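Local atomic coordinates of FdhC (Acinetobacter nosocomialis, PDB entry 5KTC), a protein that probably transfers a 3-hydroxybutanoyl group from coenzyme A to the amino group of a dTDP-linked 3-amino-3,6-dideoxy-D-galactose, as a GNAT-superfamily sugar N-acyltransferase. Residues Leu15-Asn29 with Thr41-Lys55. Sequence-based numbering, arbitrary orientation.
Sequences LVEENDAEFICTLRN and TGDIKSQAEWIRNYK. With FUH ([[(2~{R},3~{S},5~{R})-5-[5-methyl-2,4-bis(oxidanylidene)pyrimidin-1-yl]-3-oxidanyl-oxolan-2-yl]methoxy-oxidanyl-phosphoryl] [(2~{R},3~{R},4~{S},5~{R},6~{R})-6-methyl-3,5-bis(oxidanyl)-4-[[(3~{R})-3-oxidanylbutanoyl]amino]oxan-2-yl] hydrogen phosphate), chain C; EDO (1,2-ethanediol), chain B.
Ala21 of helix 21-28 presses onto helix 44-55 where the two axes come within 8.5 Å, their N-to-C directions 109° apart. Its methyl is a knob in a hole lined by Ile44, Gln47, Ala48 and Ile51, with Ala21 CB 3.6 Å from Ala48 N. Beside it Ile51 CD1 meets Ile24 CD1 tip to tip, while Ile51 CG2, the branch anti to its backbone N, reaches Val16 CG1 at 3.8 Å, the two side chains crossing at about a right angle. On the other flank Cys25 SG lies against Gln47 CB at 3.3 Å, and Ile44 CD1 slants across the CB-CG part of Glu22.

Polar bonds hold both ends. Lys55 NZ donates to Val16 O at 2.6 Å, nearly in line with the carbonyl; its charge also faces Glu17 OE2 in a long salt bridge and pairs with Glu58. Glu18 and Arg52 form a weakly hydrogen-bonded salt bridge, carboxylate and guanidinium planes 74° apart. At the far end the amide of Asn29 spans the gap: ND2 gives one N-H to Cys25 O and the other to Thr41 O at 3.0 Å, the latter from above the carbonyl plane.

The pocket side binds the dTDP-sugar product. With CG anti to the backbone N and the chain bent at chi2 (64°), Gln47 pairs with the thymine edge: OE1 accepts from FUH N3 and NE2 donates to FUH O15, each at 2.9 Å. Trp50 stacks its ring on the thymine face, and Arg28 sends NH1 and NH2 to two phosphate oxygens. The pair thus forms one wall of the nucleotide site in this GNAT domain, with Val16 and Tyr54 tying it to Tyr65 on strand 63-70 and Leu27 and Arg28 packing on strand 91-99.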
ATOM      1  N   LEU A  15      -2.043 -10.819  -4.684  1.00 12.14           N
ATOM      2  CA  LEU A  15      -0.854 -11.247  -3.910  1.00 13.81           C
ATOM      3  C   LEU A  15       0.376 -11.544  -4.749  1.00 14.33           C
ATOM      4  O   LEU A  15       0.279 -12.136  -5.841  1.00 14.51           O
ATOM      5  CB  LEU A  15      -1.211 -12.463  -3.073  1.00 14.98           C
ATOM      6  CG  LEU A  15      -2.244 -12.193  -1.953  1.00 14.91           C
ATOM      7  CD1 LEU A  15      -2.743 -13.448  -1.254  1.00 16.83           C
ATOM      8  CD2 LEU A  15      -1.653 -11.239  -0.932  1.00 15.34           C
ATOM      9  N   VAL A  16       1.534 -11.140  -4.224  1.00 14.23           N
ATOM     10  CA  VAL A  16       2.840 -11.413  -4.848  1.00 15.38           C
ATOM     11  C   VAL A  16       3.098 -12.911  -5.014  1.00 15.88           C
ATOM     12  O   VAL A  16       2.752 -13.704  -4.124  1.00 16.21           O
ATOM     13  CB  VAL A  16       3.965 -10.725  -4.043  1.00 15.65           C
ATOM     14  CG1 VAL A  16       5.362 -11.196  -4.431  1.00 17.03           C
ATOM     15  CG2 VAL A  16       3.831  -9.232  -4.275  1.00 15.02           C
ATOM     16  N   GLU A  17       3.666 -13.280  -6.157  1.00 17.27           N
ATOM     17  CA  GLU A  17       4.157 -14.690  -6.376  1.00 19.51           C
ATOM     18  C   GLU A  17       5.664 -14.635  -6.697  1.00 19.78           C
ATOM     19  O   GLU A  17       6.192 -13.559  -7.063  1.00 17.28           O
ATOM     20  CB  GLU A  17       3.405 -15.360  -7.534  1.00 19.79           C
ATOM     21  CG  GLU A  17       1.873 -15.430  -7.479  1.00 23.22           C
ATOM     22  CD  GLU A  17       1.335 -16.265  -6.336  1.00 27.15           C
ATOM     23  OE1 GLU A  17       0.154 -16.094  -5.988  1.00 27.54           O
ATOM     24  OE2 GLU A  17       2.072 -17.114  -5.785  1.00 27.94           O
ATOM     25  N   GLU A  18       6.361 -15.778  -6.592  1.00 23.22           N
ATOM     26  CA  GLU A  18       7.805 -15.851  -6.956  1.00 22.04           C
ATOM     27  C   GLU A  18       8.121 -15.311  -8.339  1.00 23.33           C
ATOM     28  O   GLU A  18       9.170 -14.655  -8.563  1.00 22.01           O
ATOM     29  CB  GLU A  18       8.362 -17.291  -6.835  1.00 25.09           C
ATOM     30  CG  GLU A  18       8.802 -17.646  -5.431  1.00 28.09           C
ATOM     31  CD  GLU A  18       9.442 -19.031  -5.361  1.00 34.42           C
ATOM     32  OE1 GLU A  18      10.382 -19.294  -6.159  1.00 32.69           O
ATOM     33  OE2 GLU A  18       8.994 -19.833  -4.516  1.00 39.15           O
ATOM     34  N   ASN A  19       7.201 -15.539  -9.257  1.00 22.44           N
ATOM     35  CA  ASN A  19       7.320 -15.050 -10.593  1.00 25.11           C
ATOM     36  C   ASN A  19       7.288 -13.525 -10.754  1.00 20.41           C
ATOM     37  O   ASN A  19       7.652 -13.045 -11.815  1.00 17.60           O
ATOM     38  CB  ASN A  19       6.233 -15.689 -11.504  1.00 32.78           C
ATOM     39  CG  ASN A  19       6.711 -15.906 -12.947  1.00 44.10           C
ATOM     40  OD1 ASN A  19       7.642 -15.238 -13.434  1.00 54.02           O
ATOM     41  ND2 ASN A  19       6.079 -16.878 -13.647  1.00 53.32           N
ATOM     42  N   ASP A  20       6.881 -12.759  -9.719  1.00 18.33           N
ATOM     43  CA  ASP A  20       6.923 -11.281  -9.770  1.00 15.66           C
ATOM     44  C   ASP A  20       8.338 -10.744  -9.456  1.00 16.82           C
ATOM     45  O   ASP A  20       8.545  -9.508  -9.390  1.00 15.15           O
ATOM     46  CB  ASP A  20       5.964 -10.675  -8.732  1.00 16.18           C
ATOM     47  CG  ASP A  20       4.465 -11.044  -9.012  1.00 15.53           C
ATOM     48  OD1 ASP A  20       4.104 -10.877 -10.191  1.00 16.85           O
ATOM     49  OD2 ASP A  20       3.734 -11.499  -8.106  1.00 14.17           O
ATOM     50  N   ALA A  21       9.301 -11.667  -9.255  1.00 15.66           N
ATOM     51  CA  ALA A  21      10.616 -11.231  -8.817  1.00 16.20           C
ATOM     52  C   ALA A  21      11.272 -10.263  -9.759  1.00 16.35           C
ATOM     53  O   ALA A  21      11.834  -9.282  -9.315  1.00 16.48           O
ATOM     54  CB  ALA A  21      11.497 -12.432  -8.534  1.00 17.44           C
ATOM     55  N   GLU A  22      11.230 -10.523 -11.054  1.00 16.84           N
ATOM     56  CA  GLU A  22      11.829  -9.594 -11.975  1.00 17.72           C
ATOM     57  C   GLU A  22      11.162  -8.222 -11.973  1.00 18.00           C
ATOM     58  O   GLU A  22      11.859  -7.221 -12.040  1.00 17.24           O
ATOM     59  CB  GLU A  22      11.837 -10.128 -13.397  1.00 21.31           C
ATOM     60  CG  GLU A  22      12.304  -9.126 -14.445  1.00 23.41           C
ATOM     61  CD  GLU A  22      12.455  -9.766 -15.817  1.00 30.08           C
ATOM     62  OE1 GLU A  22      13.338  -9.296 -16.555  1.00 32.10           O
ATOM     63  OE2 GLU A  22      11.710 -10.737 -16.146  1.00 28.88           O
ATOM     64  N   PHE A  23       9.827  -8.174 -11.968  1.00 15.97           N
ATOM     65  CA  PHE A  23       9.157  -6.892 -11.916  1.00 15.73           C
ATOM     66  C   PHE A  23       9.570  -6.082 -10.658  1.00 15.48           C
ATOM     67  O   PHE A  23       9.779  -4.874 -10.728  1.00 16.10           O
ATOM     68  CB  PHE A  23       7.649  -7.115 -11.886  1.00 16.33           C
ATOM     69  CG  PHE A  23       6.886  -5.829 -11.689  1.00 15.24           C
ATOM     70  CD1 PHE A  23       6.926  -4.857 -12.678  1.00 16.02           C
ATOM     71  CD2 PHE A  23       6.286  -5.536 -10.476  1.00 15.52           C
ATOM     72  CE1 PHE A  23       6.296  -3.655 -12.500  1.00 15.85           C
ATOM     73  CE2 PHE A  23       5.697  -4.322 -10.277  1.00 14.76           C
ATOM     74  CZ  PHE A  23       5.674  -3.396 -11.282  1.00 15.71           C
ATOM     75  N   ILE A  24       9.649  -6.792  -9.547  1.00 15.41           N
ATOM     76  CA  ILE A  24      10.007  -6.219  -8.257  1.00 16.07           C
ATOM     77  C   ILE A  24      11.452  -5.733  -8.275  1.00 16.87           C
ATOM     78  O   ILE A  24      11.687  -4.589  -7.887  1.00 14.71           O
ATOM     79  CB  ILE A  24       9.717  -7.132  -7.080  1.00 14.66           C
ATOM     80  CG1 ILE A  24       8.201  -7.321  -6.934  1.00 14.26           C
ATOM     81  CG2 ILE A  24      10.170  -6.454  -5.798  1.00 15.58           C
ATOM     82  CD1 ILE A  24       7.772  -8.297  -5.872  1.00 13.32           C
ATOM     83  N   CYS A  25      12.392  -6.580  -8.716  1.00 18.72           N
ATOM     84  CA  CYS A  25      13.801  -6.145  -8.796  1.00 18.99           C
ATOM     85  C   CYS A  25      13.909  -4.866  -9.598  1.00 19.46           C
ATOM     86  O   CYS A  25      14.546  -3.913  -9.183  1.00 20.65           O
ATOM     87  CB  CYS A  25      14.696  -7.193  -9.479  1.00 19.03           C
ATOM     88  SG  CYS A  25      15.085  -8.534  -8.387  1.00 21.72           S
ATOM     89  N   THR A  26      13.265  -4.840 -10.756  1.00 19.43           N
ATOM     90  CA  THR A  26      13.345  -3.698 -11.627  1.00 18.63           C
ATOM     91  C   THR A  26      12.773  -2.459 -11.022  1.00 18.83           C
ATOM     92  O   THR A  26      13.370  -1.422 -11.121  1.00 18.07           O
ATOM     93  CB  THR A  26      12.711  -4.016 -12.982  1.00 20.86           C
ATOM     94  OG1 THR A  26      13.467  -5.063 -13.594  1.00 19.39           O
ATOM     95  CG2 THR A  26      12.715  -2.803 -13.895  1.00 22.14           C
ATOM     96  N   LEU A  27      11.612  -2.579 -10.382  1.00 16.48           N
ATOM     97  CA  LEU A  27      10.972  -1.443  -9.768  1.00 16.28           C
ATOM     98  C   LEU A  27      11.847  -0.841  -8.661  1.00 15.73           C
ATOM     99  O   LEU A  27      12.083   0.361  -8.657  1.00 14.03           O
ATOM    100  CB  LEU A  27       9.630  -1.878  -9.174  1.00 15.30           C
ATOM    101  CG  LEU A  27       8.703  -0.854  -8.567  1.00 15.31           C
ATOM    102  CD1 LEU A  27       8.150   0.049  -9.662  1.00 15.33           C
ATOM    103  CD2 LEU A  27       7.573  -1.627  -7.813  1.00 14.24           C
ATOM    104  N   ARG A  28      12.310  -1.720  -7.757  1.00 17.03           N
ATOM    105  CA  ARG A  28      13.049  -1.313  -6.545  1.00 17.12           C
ATOM    106  C   ARG A  28      14.462  -0.761  -6.854  1.00 20.18           C
ATOM    107  O   ARG A  28      15.002   0.026  -6.069  1.00 20.01           O
ATOM    108  CB  ARG A  28      13.129  -2.482  -5.608  1.00 17.20           C
ATOM    109  CG  ARG A  28      11.790  -2.778  -4.910  1.00 16.59           C
ATOM    110  CD  ARG A  28      11.973  -3.857  -3.855  1.00 17.14           C
ATOM    111  NE  ARG A  28      12.690  -3.299  -2.699  1.00 16.31           N
ATOM    112  CZ  ARG A  28      12.141  -2.739  -1.622  1.00 17.72           C
ATOM    113  NH1 ARG A  28      10.807  -2.648  -1.459  1.00 15.83           N
ATOM    114  NH2 ARG A  28      12.952  -2.192  -0.696  1.00 16.84           N
ATOM    115  N   ASN A  29      15.019  -1.120  -8.021  1.00 18.64           N
ATOM    116  CA  ASN A  29      16.325  -0.644  -8.456  1.00 19.16           C
ATOM    117  C   ASN A  29      16.232   0.498  -9.454  1.00 20.21           C
ATOM    118  O   ASN A  29      17.245   0.888 -10.064  1.00 21.40           O
ATOM    119  CB  ASN A  29      17.136  -1.825  -8.991  1.00 21.26           C
ATOM    120  CG  ASN A  29      17.630  -2.740  -7.873  1.00 22.75           C
ATOM    121  OD1 ASN A  29      18.634  -2.459  -7.253  1.00 29.09           O
ATOM    122  ND2 ASN A  29      16.927  -3.809  -7.597  1.00 22.20           N
ATOM    123  N   THR A  41      18.204  -6.286  -3.459  1.00 21.91           N
ATOM    124  CA  THR A  41      18.850  -6.990  -4.534  1.00 20.76           C
ATOM    125  C   THR A  41      18.300  -6.642  -5.917  1.00 21.60           C
ATOM    126  O   THR A  41      17.069  -6.454  -6.092  1.00 19.94           O
ATOM    127  CB  THR A  41      18.783  -8.514  -4.320  1.00 20.77           C
ATOM    128  OG1 THR A  41      19.596  -9.133  -5.325  1.00 21.01           O
ATOM    129  CG2 THR A  41      17.336  -9.093  -4.462  1.00 19.41           C
ATOM    130  N   GLY A  42      19.218  -6.533  -6.885  1.00 21.79           N
ATOM    131  CA  GLY A  42      18.907  -6.505  -8.300  1.00 21.97           C
ATOM    132  C   GLY A  42      19.017  -7.909  -8.912  1.00 24.30           C
ATOM    133  O   GLY A  42      18.895  -8.062 -10.130  1.00 26.59           O
ATOM    134  N   ASP A  43      19.246  -8.939  -8.094  1.00 24.02           N
ATOM    135  CA  ASP A  43      19.377 -10.280  -8.601  1.00 23.88           C
ATOM    136  C   ASP A  43      18.007 -10.992  -8.519  1.00 22.98           C
ATOM    137  O   ASP A  43      17.462 -11.233  -7.432  1.00 20.25           O
ATOM    138  CB  ASP A  43      20.454 -11.052  -7.835  1.00 25.41           C
ATOM    139  CG  ASP A  43      20.478 -12.499  -8.203  1.00 29.45           C
ATOM    140  OD1 ASP A  43      20.674 -12.810  -9.378  1.00 36.85           O
ATOM    141  OD2 ASP A  43      20.228 -13.333  -7.331  1.00 32.58           O
ATOM    142  N   ILE A  44      17.492 -11.367  -9.673  1.00 22.19           N
ATOM    143  CA  ILE A  44      16.126 -11.991  -9.749  1.00 22.81           C
ATOM    144  C   ILE A  44      15.998 -13.161  -8.861  1.00 24.04           C
ATOM    145  O   ILE A  44      15.041 -13.243  -8.118  1.00 21.88           O
ATOM    146  CB  ILE A  44      15.747 -12.360 -11.188  1.00 24.51           C
ATOM    147  CG1 ILE A  44      15.654 -11.062 -12.007  1.00 25.07           C
ATOM    148  CG2 ILE A  44      14.438 -13.155 -11.232  1.00 24.15           C
ATOM    149  CD1 ILE A  44      15.435 -11.269 -13.494  1.00 27.85           C
ATOM    150  N   LYS A  45      16.971 -14.071  -8.870  1.00 25.69           N
ATOM    151  CA  LYS A  45      16.875 -15.262  -7.978  1.00 26.70           C
ATOM    152  C   LYS A  45      16.872 -14.936  -6.497  1.00 24.70           C
ATOM    153  O   LYS A  45      16.201 -15.602  -5.684  1.00 23.64           O
ATOM    154  CB  LYS A  45      17.989 -16.300  -8.305  1.00 29.64           C
ATOM    155  CG  LYS A  45      17.636 -17.134  -9.511  1.00 37.61           C
ATOM    156  CD  LYS A  45      18.792 -17.953 -10.086  1.00 45.24           C
ATOM    157  CE  LYS A  45      18.257 -18.882 -11.182  1.00 51.00           C
ATOM    158  NZ  LYS A  45      19.279 -19.297 -12.191  1.00 55.23           N
ATOM    159  N   SER A  46      17.658 -13.940  -6.126  1.00 22.45           N
ATOM    160  CA  SER A  46      17.644 -13.474  -4.748  1.00 22.71           C
ATOM    161  C   SER A  46      16.292 -12.908  -4.388  1.00 20.32           C
ATOM    162  O   SER A  46      15.792 -13.174  -3.323  1.00 18.22           O
ATOM    163  CB  SER A  46      18.720 -12.423  -4.460  1.00 24.55           C
ATOM    164  OG  SER A  46      19.986 -13.013  -4.737  1.00 29.20           O
ATOM    165  N   GLN A  47      15.705 -12.143  -5.297  1.00 18.04           N
ATOM    166  CA  GLN A  47      14.371 -11.602  -5.015  1.00 18.16           C
ATOM    167  C   GLN A  47      13.311 -12.738  -4.947  1.00 20.13           C
ATOM    168  O   GLN A  47      12.443 -12.693  -4.098  1.00 19.86           O
ATOM    169  CB  GLN A  47      14.016 -10.534  -6.015  1.00 17.18           C
ATOM    170  CG  GLN A  47      12.632  -9.916  -5.874  1.00 16.43           C
ATOM    171  CD  GLN A  47      12.406  -9.177  -4.604  1.00 16.11           C
ATOM    172  OE1 GLN A  47      13.238  -8.416  -4.168  1.00 17.45           O
ATOM    173  NE2 GLN A  47      11.222  -9.343  -4.018  1.00 16.00           N
ATOM    174  N   ALA A  48      13.418 -13.736  -5.825  1.00 21.26           N
ATOM    175  CA  ALA A  48      12.544 -14.901  -5.777  1.00 23.86           C
ATOM    176  C   ALA A  48      12.676 -15.538  -4.416  1.00 25.21           C
ATOM    177  O   ALA A  48      11.645 -15.910  -3.791  1.00 24.81           O
ATOM    178  CB  ALA A  48      12.890 -15.925  -6.847  1.00 23.25           C
ATOM    179  N   GLU A  49      13.926 -15.653  -3.921  1.00 24.79           N
ATOM    180  CA  GLU A  49      14.104 -16.225  -2.590  1.00 25.38           C
ATOM    181  C   GLU A  49      13.415 -15.395  -1.477  1.00 20.89           C
ATOM    182  O   GLU A  49      12.809 -15.943  -0.583  1.00 22.96           O
ATOM    183  CB  GLU A  49      15.588 -16.487  -2.210  1.00 28.72           C
ATOM    184  CG  GLU A  49      15.657 -17.267  -0.870  1.00 35.06           C
ATOM    185  CD  GLU A  49      17.042 -17.418  -0.257  1.00 45.63           C
ATOM    186  OE1 GLU A  49      17.088 -17.635   1.004  1.00 47.40           O
ATOM    187  OE2 GLU A  49      18.051 -17.328  -1.021  1.00 46.27           O
ATOM    188  N   TRP A  50      13.589 -14.081  -1.510  1.00 20.71           N
ATOM    189  CA  TRP A  50      12.898 -13.155  -0.594  1.00 19.76           C
ATOM    190  C   TRP A  50      11.388 -13.433  -0.619  1.00 18.89           C
ATOM    191  O   TRP A  50      10.733 -13.466   0.429  1.00 20.13           O
ATOM    192  CB  TRP A  50      13.182 -11.674  -0.967  1.00 19.59           C
ATOM    193  CG  TRP A  50      12.849 -10.685   0.142  1.00 20.26           C
ATOM    194  CD1 TRP A  50      13.725 -10.104   1.068  1.00 21.50           C
ATOM    195  CD2 TRP A  50      11.563 -10.185   0.475  1.00 20.80           C
ATOM    196  NE1 TRP A  50      13.031  -9.281   1.938  1.00 19.69           N
ATOM    197  CE2 TRP A  50      11.708  -9.331   1.611  1.00 20.20           C
ATOM    198  CE3 TRP A  50      10.273 -10.379  -0.056  1.00 20.22           C
ATOM    199  CZ2 TRP A  50      10.618  -8.687   2.208  1.00 20.47           C
ATOM    200  CZ3 TRP A  50       9.186  -9.720   0.570  1.00 19.08           C
ATOM    201  CH2 TRP A  50       9.374  -8.890   1.669  1.00 18.92           C
ATOM    202  N   ILE A  51      10.855 -13.621  -1.809  1.00 18.56           N
ATOM    203  CA  ILE A  51       9.390 -13.863  -1.945  1.00 17.93           C
ATOM    204  C   ILE A  51       8.982 -15.233  -1.350  1.00 21.00           C
ATOM    205  O   ILE A  51       7.934 -15.383  -0.703  1.00 18.79           O
ATOM    206  CB  ILE A  51       8.982 -13.748  -3.401  1.00 16.70           C
ATOM    207  CG1 ILE A  51       9.204 -12.328  -3.924  1.00 15.95           C
ATOM    208  CG2 ILE A  51       7.518 -14.184  -3.594  1.00 16.06           C
ATOM    209  CD1 ILE A  51       9.005 -12.233  -5.432  1.00 15.43           C
ATOM    210  N   ARG A  52       9.845 -16.232  -1.512  1.00 24.37           N
ATOM    211  CA  ARG A  52       9.563 -17.575  -0.973  1.00 25.72           C
ATOM    212  C   ARG A  52       9.415 -17.554   0.548  1.00 23.02           C
ATOM    213  O   ARG A  52       8.489 -18.117   1.069  1.00 20.89           O
ATOM    214  CB  ARG A  52      10.635 -18.568  -1.480  1.00 30.36           C
ATOM    215  CG  ARG A  52      10.434 -20.075  -1.239  1.00 33.49           C
ATOM    216  CD  ARG A  52      11.667 -20.872  -1.774  1.00 35.84           C
ATOM    217  NE  ARG A  52      12.057 -20.433  -3.140  1.00 41.42           N
ATOM    218  CZ  ARG A  52      13.246 -19.918  -3.534  1.00 43.17           C
ATOM    219  NH1 ARG A  52      14.298 -19.795  -2.719  1.00 44.06           N
ATOM    220  NH2 ARG A  52      13.387 -19.512  -4.789  1.00 39.95           N
ATOM    221  N   ASN A  53      10.339 -16.877   1.239  1.00 23.00           N
ATOM    222  CA  ASN A  53      10.274 -16.616   2.673  1.00 23.93           C
ATOM    223  C   ASN A  53       9.056 -15.798   3.049  1.00 22.10           C
ATOM    224  O   ASN A  53       8.323 -16.098   4.028  1.00 21.25           O
ATOM    225  CB  ASN A  53      11.560 -15.884   3.131  1.00 25.22           C
ATOM    226  CG  ASN A  53      12.746 -16.821   3.135  1.00 27.86           C
ATOM    227  OD1 ASN A  53      13.783 -16.584   2.492  1.00 24.91           O
ATOM    228  ND2 ASN A  53      12.535 -17.963   3.780  1.00 25.22           N
ATOM    229  N   TYR A  54       8.814 -14.802   2.225  1.00 21.03           N
ATOM    230  CA  TYR A  54       7.617 -13.970   2.378  1.00 19.68           C
ATOM    231  C   TYR A  54       6.351 -14.876   2.337  1.00 20.08           C
ATOM    232  O   TYR A  54       5.478 -14.710   3.148  1.00 18.49           O
ATOM    233  CB  TYR A  54       7.543 -12.844   1.323  1.00 18.16           C
ATOM    234  CG  TYR A  54       6.054 -12.503   1.120  1.00 17.04           C
ATOM    235  CD1 TYR A  54       5.317 -11.858   2.111  1.00 16.13           C
ATOM    236  CD2 TYR A  54       5.385 -12.974   0.018  1.00 16.68           C
ATOM    237  CE1 TYR A  54       3.935 -11.675   1.972  1.00 15.94           C
ATOM    238  CE2 TYR A  54       4.021 -12.804  -0.129  1.00 16.47           C
ATOM    239  CZ  TYR A  54       3.310 -12.127   0.828  1.00 16.00           C
ATOM    240  OH  TYR A  54       1.927 -11.961   0.630  1.00 15.31           O
ATOM    241  N   LYS A  55       6.323 -15.839   1.418  1.00 22.03           N
ATOM    242  CA  LYS A  55       5.172 -16.724   1.272  1.00 25.87           C
ATOM    243  C   LYS A  55       4.857 -17.582   2.499  1.00 27.26           C
ATOM    244  O   LYS A  55       3.678 -17.878   2.764  1.00 25.11           O
ATOM    245  CB  LYS A  55       5.259 -17.587   0.018  1.00 26.02           C
ATOM    246  CG  LYS A  55       4.784 -16.890  -1.263  1.00 29.73           C
ATOM    247  CD  LYS A  55       3.302 -16.504  -1.229  1.00 28.59           C
ATOM    248  CE  LYS A  55       2.744 -16.267  -2.597  1.00 28.64           C
ATOM    249  NZ  LYS A  55       1.549 -15.402  -2.568  1.00 24.16           N
TER
HETATM  250  O1  FUH C 202       6.356   2.688   2.173  1.00 12.43           O
HETATM  251  C1  FUH C 202       6.411   3.147   3.309  1.00 13.14           C
HETATM  252  C2  FUH C 202       5.230   3.736   4.006  1.00 12.66           C
HETATM  253  C3  FUH C 202       4.180   4.229   3.044  1.00 13.48           C
HETATM  254  O2  FUH C 202       4.396   5.619   2.691  1.00 13.17           O
HETATM  255  C4  FUH C 202       2.811   4.166   3.672  1.00 13.75           C
HETATM  256  N1  FUH C 202       7.584   3.119   4.060  1.00 13.50           N
HETATM  257  C5  FUH C 202       8.709   2.279   3.636  1.00 13.92           C
HETATM  258  C6  FUH C 202      10.044   3.041   3.731  1.00 15.28           C
HETATM  259  O3  FUH C 202      10.169   3.479   5.016  1.00 18.96           O
HETATM  260  C7  FUH C 202      11.259   2.172   3.499  1.00 15.92           C
HETATM  261  C8  FUH C 202      12.606   2.836   3.873  1.00 17.19           C
HETATM  262  O4  FUH C 202      11.171   0.967   4.279  1.00 15.76           O
HETATM  263  C9  FUH C 202       8.768   1.039   4.509  1.00 13.56           C
HETATM  264  O5  FUH C 202       7.637   0.181   4.302  1.00 13.47           O
HETATM  265  C10 FUH C 202       9.946   0.226   4.146  1.00 14.50           C
HETATM  266  O6  FUH C 202       9.773  -0.189   2.800  1.00 13.15           O
HETATM  267  P1  FUH C 202      10.664  -1.305   2.150  1.00 12.94           P
HETATM  268  O7  FUH C 202      11.971  -0.787   1.674  1.00 12.74           O
HETATM  269  O8  FUH C 202       9.812  -1.811   0.986  1.00 13.19           O
HETATM  270  O9  FUH C 202      10.734  -2.598   3.073  1.00 15.52           O
HETATM  271  P2  FUH C 202      11.667  -2.975   4.318  1.00 14.82           P
HETATM  272  O10 FUH C 202      10.764  -3.420   5.416  1.00 15.82           O
HETATM  273  O11 FUH C 202      12.486  -1.734   4.645  1.00 16.61           O
HETATM  274  O12 FUH C 202      12.473  -4.155   3.667  1.00 15.70           O
HETATM  275  C11 FUH C 202      13.073  -5.153   4.500  1.00 17.17           C
HETATM  276  C12 FUH C 202      14.279  -5.700   3.779  1.00 17.01           C
HETATM  277  C13 FUH C 202      15.186  -4.611   3.167  1.00 19.62           C
HETATM  278  O13 FUH C 202      16.575  -4.984   3.208  1.00 19.23           O
HETATM  279  C14 FUH C 202      14.810  -4.572   1.693  1.00 17.73           C
HETATM  280  C15 FUH C 202      14.415  -6.009   1.454  1.00 17.28           C
HETATM  281  O14 FUH C 202      13.858  -6.527   2.689  1.00 16.92           O
HETATM  282  N2  FUH C 202      13.326  -6.244   0.480  1.00 17.84           N
HETATM  283  C16 FUH C 202      12.059  -5.806   0.723  1.00 18.06           C
HETATM  284  C17 FUH C 202      11.033  -6.096  -0.178  1.00 18.27           C
HETATM  285  C18 FUH C 202       9.607  -5.646   0.055  1.00 18.23           C
HETATM  286  C19 FUH C 202      11.386  -6.826  -1.355  1.00 17.14           C
HETATM  287  O15 FUH C 202      10.453  -7.162  -2.194  1.00 15.24           O
HETATM  288  N3  FUH C 202      12.641  -7.244  -1.569  1.00 15.91           N
HETATM  289  C20 FUH C 202      13.570  -6.989  -0.641  1.00 17.78           C
HETATM  290  O16 FUH C 202      14.811  -7.381  -0.870  1.00 17.96           O
HETATM  291  C1  EDO B 201       3.559  -8.967 -13.835  1.00 20.88           C
HETATM  292  O1  EDO B 201       2.878 -10.197 -13.512  1.00 23.93           O
HETATM  293  C2  EDO B 201       4.415  -8.512 -12.660  1.00 19.68           C
HETATM  294  O2  EDO B 201       5.159  -9.605 -12.099  1.00 18.30           O